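Local coordinates for putative HpcE protein (Mycolicibacterium smegmatis, PDB 6V77) that belongs to the fumarylacetoacetate hydrolase (FAH) family, has no established function of its own, and holds a zinc ion through acidic side chains, at residues B[122-127]-B[263-268]; B[62-67]-B[177-182]. One frame throughout, in Å; residues are numbered along the deposited sequence.

How the contacts relate
Both contacts reach the larger mixed sheet, with centres about 11 Å apart. Contact 1 is the more deeply buried. It packs strand 118-128 of the larger mixed sheet against strand 260-265 of the five-stranded sheet, and it holds one of the zinc ligands. Contact 2 is partly buried. It sets a turn-forming segment on strand 177-185 of the larger sheet, about 12 Å from zinc at the side chain of I179. Methyl groups do the joining in contact 1. Contact 2 adds proline rings, a CA-H...O contact and a bridging water. The two touch where V125 CG1 meets I179 CG2 at 3.9 Å, and V127 also packs on A66.

Contact 1 of 2, residues B[122-127]-B[263-268]; sequences VELVVV and TYITGV. With ZN (zinc ion), chain L; EDO (1,2-ethanediol), chain N.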
ATOM      1  N   VAL B 122       8.080  16.106   9.878  1.00 24.84           N
ATOM      2  CA  VAL B 122       9.083  15.153  10.373  1.00 24.46           C
ATOM      3  C   VAL B 122       8.376  14.029  11.114  1.00 27.13           C
ATOM      4  O   VAL B 122       7.424  14.267  11.869  1.00 25.66           O
ATOM      5  CB  VAL B 122      10.132  15.821  11.287  1.00 25.17           C
ATOM      6  CG1 VAL B 122       9.494  16.546  12.478  1.00 25.82           C
ATOM      7  CG2 VAL B 122      11.134  14.776  11.819  1.00 24.83           C
ATOM      8  N   GLU B 123       8.819  12.784  10.893  1.00 23.25           N
ATOM      9  CA  GLU B 123       8.196  11.668  11.596  1.00 25.89           C
ATOM     10  C   GLU B 123       9.223  10.614  11.975  1.00 25.47           C
ATOM     11  O   GLU B 123      10.210  10.395  11.265  1.00 24.67           O
ATOM     12  CB  GLU B 123       7.105  10.995  10.756  1.00 27.05           C
ATOM     13  CG  GLU B 123       6.103  11.987  10.182  1.00 25.84           C
ATOM     14  CD  GLU B 123       4.756  11.394   9.891  1.00 28.30           C
ATOM     15  OE1 GLU B 123       4.565  10.169  10.040  1.00 26.11           O
ATOM     16  OE2 GLU B 123       3.881  12.188   9.532  1.00 30.89           O
ATOM     17  N   LEU B 124       8.966   9.954  13.104  1.00 22.71           N
ATOM     18  CA  LEU B 124       9.656   8.710  13.415  1.00 22.08           C
ATOM     19  C   LEU B 124       9.097   7.611  12.525  1.00 21.37           C
ATOM     20  O   LEU B 124       7.875   7.446  12.427  1.00 21.75           O
ATOM     21  CB  LEU B 124       9.467   8.338  14.885  1.00 22.30           C
ATOM     22  CG  LEU B 124      10.058   6.980  15.288  1.00 22.00           C
ATOM     23  CD1 LEU B 124      11.564   7.048  15.250  1.00 22.28           C
ATOM     24  CD2 LEU B 124       9.584   6.603  16.689  1.00 23.82           C
ATOM     25  N   VAL B 125       9.983   6.887  11.849  1.00 21.11           N
ATOM     26  CA  VAL B 125       9.611   5.762  10.994  1.00 20.54           C
ATOM     27  C   VAL B 125      10.003   4.480  11.709  1.00 20.37           C
ATOM     28  O   VAL B 125      11.109   4.384  12.254  1.00 20.65           O
ATOM     29  CB  VAL B 125      10.292   5.862   9.617  1.00 20.47           C
ATOM     30  CG1 VAL B 125       9.973   4.631   8.768  1.00 21.57           C
ATOM     31  CG2 VAL B 125       9.813   7.104   8.889  1.00 24.70           C
ATOM     32  N   VAL B 126       9.090   3.507  11.708  1.00 19.99           N
ATOM     33  CA  VAL B 126       9.264   2.203  12.333  1.00 19.86           C
ATOM     34  C   VAL B 126       9.253   1.151  11.234  1.00 19.47           C
ATOM     35  O   VAL B 126       8.397   1.194  10.341  1.00 21.68           O
ATOM     36  CB  VAL B 126       8.154   1.930  13.367  1.00 20.72           C
ATOM     37  CG1 VAL B 126       8.238   0.464  13.900  1.00 21.23           C
ATOM     38  CG2 VAL B 126       8.249   2.948  14.519  1.00 21.23           C
ATOM     39  N   VAL B 127      10.205   0.217  11.282  1.00 19.57           N
ATOM     40  CA  VAL B 127      10.276  -0.880  10.316  1.00 19.27           C
ATOM     41  C   VAL B 127      10.100  -2.169  11.103  1.00 20.50           C
ATOM     42  O   VAL B 127      10.813  -2.388  12.083  1.00 19.53           O
ATOM     43  CB  VAL B 127      11.613  -0.898   9.549  1.00 20.65           C
ATOM     44  CG1 VAL B 127      11.658  -2.065   8.564  1.00 22.00           C
ATOM     45  CG2 VAL B 127      11.834   0.415   8.818  1.00 20.62           C
ATOM     46  N   THR B 263      15.784  17.580   8.339  1.00 24.08           N
ATOM     47  CA  THR B 263      14.906  16.748   9.145  1.00 24.36           C
ATOM     48  C   THR B 263      15.807  15.907  10.044  1.00 25.24           C
ATOM     49  O   THR B 263      16.810  15.375   9.566  1.00 24.86           O
ATOM     50  CB  THR B 263      14.048  15.848   8.240  1.00 27.03           C
ATOM     51  OG1 THR B 263      13.282  16.652   7.334  1.00 29.04           O
ATOM     52  CG2 THR B 263      13.105  14.948   9.041  1.00 22.78           C
ATOM     53  N   TYR B 264      15.495  15.817  11.340  1.00 23.67           N
ATOM     54  CA  TYR B 264      16.389  15.066  12.227  1.00 23.74           C
ATOM     55  C   TYR B 264      15.633  14.365  13.344  1.00 31.49           C
ATOM     56  O   TYR B 264      14.562  14.796  13.773  1.00 23.88           O
ATOM     57  CB  TYR B 264      17.461  15.976  12.855  1.00 24.53           C
ATOM     58  CG  TYR B 264      16.898  16.984  13.837  1.00 25.83           C
ATOM     59  CD1 TYR B 264      16.716  16.660  15.186  1.00 26.14           C
ATOM     60  CD2 TYR B 264      16.539  18.257  13.415  1.00 28.06           C
ATOM     61  CE1 TYR B 264      16.182  17.580  16.075  1.00 27.64           C
ATOM     62  CE2 TYR B 264      16.004  19.176  14.295  1.00 31.77           C
ATOM     63  CZ  TYR B 264      15.833  18.830  15.628  1.00 34.23           C
ATOM     64  OH  TYR B 264      15.304  19.755  16.498  1.00 34.14           O
ATOM     65  N   ILE B 265      16.224  13.271  13.824  1.00 23.59           N
ATOM     66  CA  ILE B 265      15.843  12.637  15.079  1.00 23.85           C
ATOM     67  C   ILE B 265      17.141  12.469  15.855  1.00 26.07           C
ATOM     68  O   ILE B 265      18.057  11.783  15.387  1.00 25.47           O
ATOM     69  CB  ILE B 265      15.134  11.281  14.867  1.00 23.35           C
ATOM     70  CG1 ILE B 265      13.852  11.478  14.026  1.00 23.01           C
ATOM     71  CG2 ILE B 265      14.832  10.657  16.202  1.00 23.81           C
ATOM     72  CD1 ILE B 265      13.031  10.186  13.778  1.00 22.72           C
ATOM     73  N   THR B 266      17.233  13.113  17.019  1.00 25.16           N
ATOM     74  CA  THR B 266      18.525  13.265  17.684  1.00 25.87           C
ATOM     75  C   THR B 266      19.038  11.907  18.133  1.00 26.73           C
ATOM     76  O   THR B 266      18.312  11.137  18.768  1.00 26.56           O
ATOM     77  CB  THR B 266      18.412  14.212  18.874  1.00 26.96           C
ATOM     78  OG1 THR B 266      17.838  15.457  18.426  1.00 27.06           O
ATOM     79  CG2 THR B 266      19.811  14.471  19.486  1.00 27.89           C
ATOM     80  N   GLY B 267      20.278  11.597  17.757  1.00 26.87           N
ATOM     81  CA  GLY B 267      20.856  10.295  18.031  1.00 26.93           C
ATOM     82  C   GLY B 267      20.486   9.196  17.053  1.00 27.28           C
ATOM     83  O   GLY B 267      21.050   8.091  17.149  1.00 32.61           O
ATOM     84  N   VAL B 268      19.566   9.448  16.128  1.00 26.51           N
ATOM     85  CA  VAL B 268      19.149   8.463  15.130  1.00 24.28           C
ATOM     86  C   VAL B 268      19.631   8.845  13.735  1.00 29.00           C
ATOM     87  O   VAL B 268      20.233   8.033  13.036  1.00 28.46           O
ATOM     88  CB  VAL B 268      17.619   8.267  15.152  1.00 25.42           C
ATOM     89  CG1 VAL B 268      17.155   7.471  13.918  1.00 26.40           C
ATOM     90  CG2 VAL B 268      17.211   7.565  16.452  1.00 26.93           C
TER
HETATM   91 ZN    ZN L 302       1.957  12.559   8.598  0.60 48.61          ZN
HETATM   92  C1  EDO N 304      20.885  13.821  14.180  1.00 52.36           C
HETATM   93  O1  EDO N 304      21.054  15.215  14.482  1.00 58.97           O
HETATM   94  C2  EDO N 304      21.820  12.993  15.049  1.00 53.14           C
HETATM   95  O2  EDO N 304      21.737  13.485  16.392  1.00 41.90           O
HETATM   96  O   HOH W   1       1.789  10.429   8.836  1.00 27.57           O
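Strands 122-127 and 263-265 run in roughly the same direction, 43° apart, with their axes 7.4 Å from each other at the closest point, and side chains fill the gap. V122 and T263 form one end. V122 has CG2 anti to the backbone N and CG1 in the crowded position between N and the carbonyl carbon (chi1 56°). T263 also sets its methyl anti to N. The two side chains slide past each other in opposite directions, and V122 CG2 meets T263 CG2 at 3.4 Å, tight for two methyls. T263 OG1 turns to Q151 instead, so only the methyl branch serves the packing. Further along, I265 reaches out with an extended chain. Its CD1 lies 3.7 Å from L124 CA, over the backbone. The L124 side chain crosses that of I265 at about a right angle, and L124 CD1 touches I265 CD1 at 3.8 Å. E123 points away from this sheet-on-sheet packing, toward the metal site. Its chain is extended beyond CG, and OE2 binds zinc at 2.2 Å, beside E121 and D152. E123 OE1 takes a hydrogen bond from the backbone N of G240, which helps fix the carboxylate, and a weak one from the zinc-bound water. Past the strand, G267 N donates an almost straight bond (178°) to 1,2-ethanediol O2. Strand 118-128 lies between strands 144-155 and 236-238 in its sheet, and V149 of strand 144-155 packs on both T263 and I265, joining the two sheets.

Contact 2 of 2, residues B[62-67]-B[177-182]; sequences IGSPAP and SPIGPE
I179 holds CG2 anti to its backbone N and CG1 beside it (chi1 -53°), while S64 sets OG anti to N (chi1 166°), and these torsions bring both side chains into the same packing. The I179 side chain crosses the P65 ring obliquely, with I179 CG2 3.7 Å from P65 CD. S64 OG lies alongside the stem of I179, 3.7 Å from I179 CB, and comes almost as close to CD1. That OG accepts the backbone N-H of A66 at 3.0 Å, forming an ST turn. S64 CA-H points at I179 O, 3.5 Å from CA and nearly straight at 163°. P65 CD also rests on this oxygen. G180 has backbone angles that only glycine takes easily, and P181 follows through a cis peptide bond, so the chain turns a corner. I62 and P181 lie side by side, and I62 CG2 is 4.1 Å from P181 CB. A water donates to G63 O and P181 O, bridging the two backbones. E182 points away and forms salt bridges with R58 and R2. This is structural packing: the ST turn and Gly-cis-Pro corner meet where strand 2-6 pairs with both 62-63 and 177-185, while strands 104-105 and 236-238 pack on I179 and helix 33-38 packs on A66.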
ATOM      1  N   ILE B  62      22.222   6.700  -1.033  1.00 28.41           N
ATOM      2  CA  ILE B  62      21.584   6.182   0.174  1.00 26.52           C
ATOM      3  C   ILE B  62      20.108   5.979  -0.135  1.00 29.52           C
ATOM      4  O   ILE B  62      19.380   6.943  -0.393  1.00 26.88           O
ATOM      5  CB  ILE B  62      21.775   7.127   1.373  1.00 25.24           C
ATOM      6  CG1 ILE B  62      23.262   7.379   1.659  1.00 26.86           C
ATOM      7  CG2 ILE B  62      21.052   6.557   2.594  1.00 27.69           C
ATOM      8  CD1 ILE B  62      23.532   8.247   2.920  1.00 27.72           C
ATOM      9  N   GLY B  63      19.665   4.719  -0.132  1.00 23.90           N
ATOM     10  CA  GLY B  63      18.267   4.406  -0.343  1.00 23.41           C
ATOM     11  C   GLY B  63      17.510   4.316   0.964  1.00 24.55           C
ATOM     12  O   GLY B  63      18.074   4.408   2.056  1.00 23.89           O
ATOM     13  N   SER B  64      16.197   4.137   0.849  1.00 22.09           N
ATOM     14  CA  SER B  64      15.428   3.855   2.052  1.00 22.93           C
ATOM     15  C   SER B  64      15.928   2.558   2.674  1.00 23.12           C
ATOM     16  O   SER B  64      16.218   1.592   1.951  1.00 23.40           O
ATOM     17  CB  SER B  64      13.937   3.721   1.747  1.00 22.28           C
ATOM     18  OG  SER B  64      13.286   3.133   2.866  1.00 22.94           O
ATOM     19  N   PRO B  65      16.040   2.487   4.005  1.00 20.99           N
ATOM     20  CA  PRO B  65      16.388   1.202   4.628  1.00 20.93           C
ATOM     21  C   PRO B  65      15.310   0.141   4.433  1.00 24.42           C
ATOM     22  O   PRO B  65      15.600  -1.049   4.597  1.00 23.58           O
ATOM     23  CB  PRO B  65      16.583   1.556   6.112  1.00 24.12           C
ATOM     24  CG  PRO B  65      15.849   2.861   6.303  1.00 31.45           C
ATOM     25  CD  PRO B  65      15.880   3.585   4.979  1.00 24.50           C
ATOM     26  N   ALA B  66      14.084   0.540   4.083  1.00 22.21           N
ATOM     27  CA  ALA B  66      13.004  -0.378   3.716  1.00 22.31           C
ATOM     28  C   ALA B  66      12.440   0.150   2.407  1.00 25.78           C
ATOM     29  O   ALA B  66      11.478   0.929   2.398  1.00 22.59           O
ATOM     30  CB  ALA B  66      11.940  -0.464   4.806  1.00 24.47           C
ATOM     31  N   PRO B  67      13.040  -0.222   1.274  1.00 20.92           N
ATOM     32  CA  PRO B  67      12.647   0.409   0.005  1.00 22.88           C
ATOM     33  C   PRO B  67      11.392  -0.192  -0.629  1.00 22.66           C
ATOM     34  O   PRO B  67      10.776   0.469  -1.478  1.00 21.45           O
ATOM     35  CB  PRO B  67      13.874   0.178  -0.887  1.00 24.54           C
ATOM     36  CG  PRO B  67      14.471  -1.100  -0.364  1.00 24.27           C
ATOM     37  CD  PRO B  67      14.223  -1.092   1.130  1.00 22.39           C
ATOM     38  N   SER B 177       8.121  10.455   0.278  1.00 21.97           N
ATOM     39  CA  SER B 177       8.306   9.571   1.432  1.00 21.38           C
ATOM     40  C   SER B 177       9.771   9.192   1.603  1.00 21.23           C
ATOM     41  O   SER B 177      10.130   8.011   1.536  1.00 21.84           O
ATOM     42  CB  SER B 177       7.438   8.318   1.291  1.00 21.00           C
ATOM     43  OG  SER B 177       6.132   8.703   0.900  1.00 21.30           O
ATOM     44  N   PRO B 178      10.651  10.162   1.851  1.00 21.56           N
ATOM     45  CA  PRO B 178      12.045   9.808   2.119  1.00 21.50           C
ATOM     46  C   PRO B 178      12.190   9.195   3.502  1.00 25.24           C
ATOM     47  O   PRO B 178      11.569   9.646   4.470  1.00 22.87           O
ATOM     48  CB  PRO B 178      12.779  11.157   2.026  1.00 22.10           C
ATOM     49  CG  PRO B 178      11.756  12.142   2.540  1.00 24.99           C
ATOM     50  CD  PRO B 178      10.410  11.617   1.989  1.00 22.08           C
ATOM     51  N   ILE B 179      13.029   8.162   3.586  1.00 21.60           N
ATOM     52  CA  ILE B 179      13.323   7.468   4.833  1.00 20.76           C
ATOM     53  C   ILE B 179      14.823   7.252   4.889  1.00 21.69           C
ATOM     54  O   ILE B 179      15.416   6.815   3.899  1.00 21.32           O
ATOM     55  CB  ILE B 179      12.610   6.098   4.925  1.00 20.07           C
ATOM     56  CG1 ILE B 179      11.108   6.233   4.669  1.00 19.95           C
ATOM     57  CG2 ILE B 179      12.902   5.436   6.298  1.00 20.98           C
ATOM     58  CD1 ILE B 179      10.395   4.877   4.507  1.00 19.59           C
ATOM     59  N   GLY B 180      15.438   7.535   6.037  1.00 21.37           N
ATOM     60  CA  GLY B 180      16.856   7.310   6.191  1.00 21.53           C
ATOM     61  C   GLY B 180      17.514   8.320   7.101  1.00 22.30           C
ATOM     62  O   GLY B 180      16.839   9.064   7.819  1.00 22.39           O
ATOM     63  N   PRO B 181      18.861   8.359   7.106  1.00 22.00           N
ATOM     64  CA  PRO B 181      19.736   7.563   6.238  1.00 22.18           C
ATOM     65  C   PRO B 181      19.925   6.114   6.681  1.00 24.88           C
ATOM     66  O   PRO B 181      20.253   5.274   5.843  1.00 24.84           O
ATOM     67  CB  PRO B 181      21.073   8.308   6.319  1.00 26.44           C
ATOM     68  CG  PRO B 181      21.054   8.918   7.689  1.00 29.99           C
ATOM     69  CD  PRO B 181      19.622   9.351   7.888  1.00 22.73           C
ATOM     70  N   GLU B 182      19.733   5.833   7.966  1.00 23.54           N
ATOM     71  CA  GLU B 182      20.072   4.528   8.527  1.00 21.62           C
ATOM     72  C   GLU B 182      18.908   3.959   9.305  1.00 21.08           C
ATOM     73  O   GLU B 182      18.092   4.696   9.853  1.00 25.38           O
ATOM     74  CB  GLU B 182      21.289   4.629   9.457  1.00 22.39           C
ATOM     75  CG  GLU B 182      22.526   4.981   8.702  1.00 24.72           C
ATOM     76  CD  GLU B 182      23.727   5.282   9.580  1.00 33.50           C
ATOM     77  OE1 GLU B 182      23.600   5.431  10.818  1.00 31.58           O
ATOM     78  OE2 GLU B 182      24.815   5.382   8.993  1.00 33.21           O
TER
HETATM   79  O   HOH W   2      19.335   3.259   4.220  1.00 21.06           O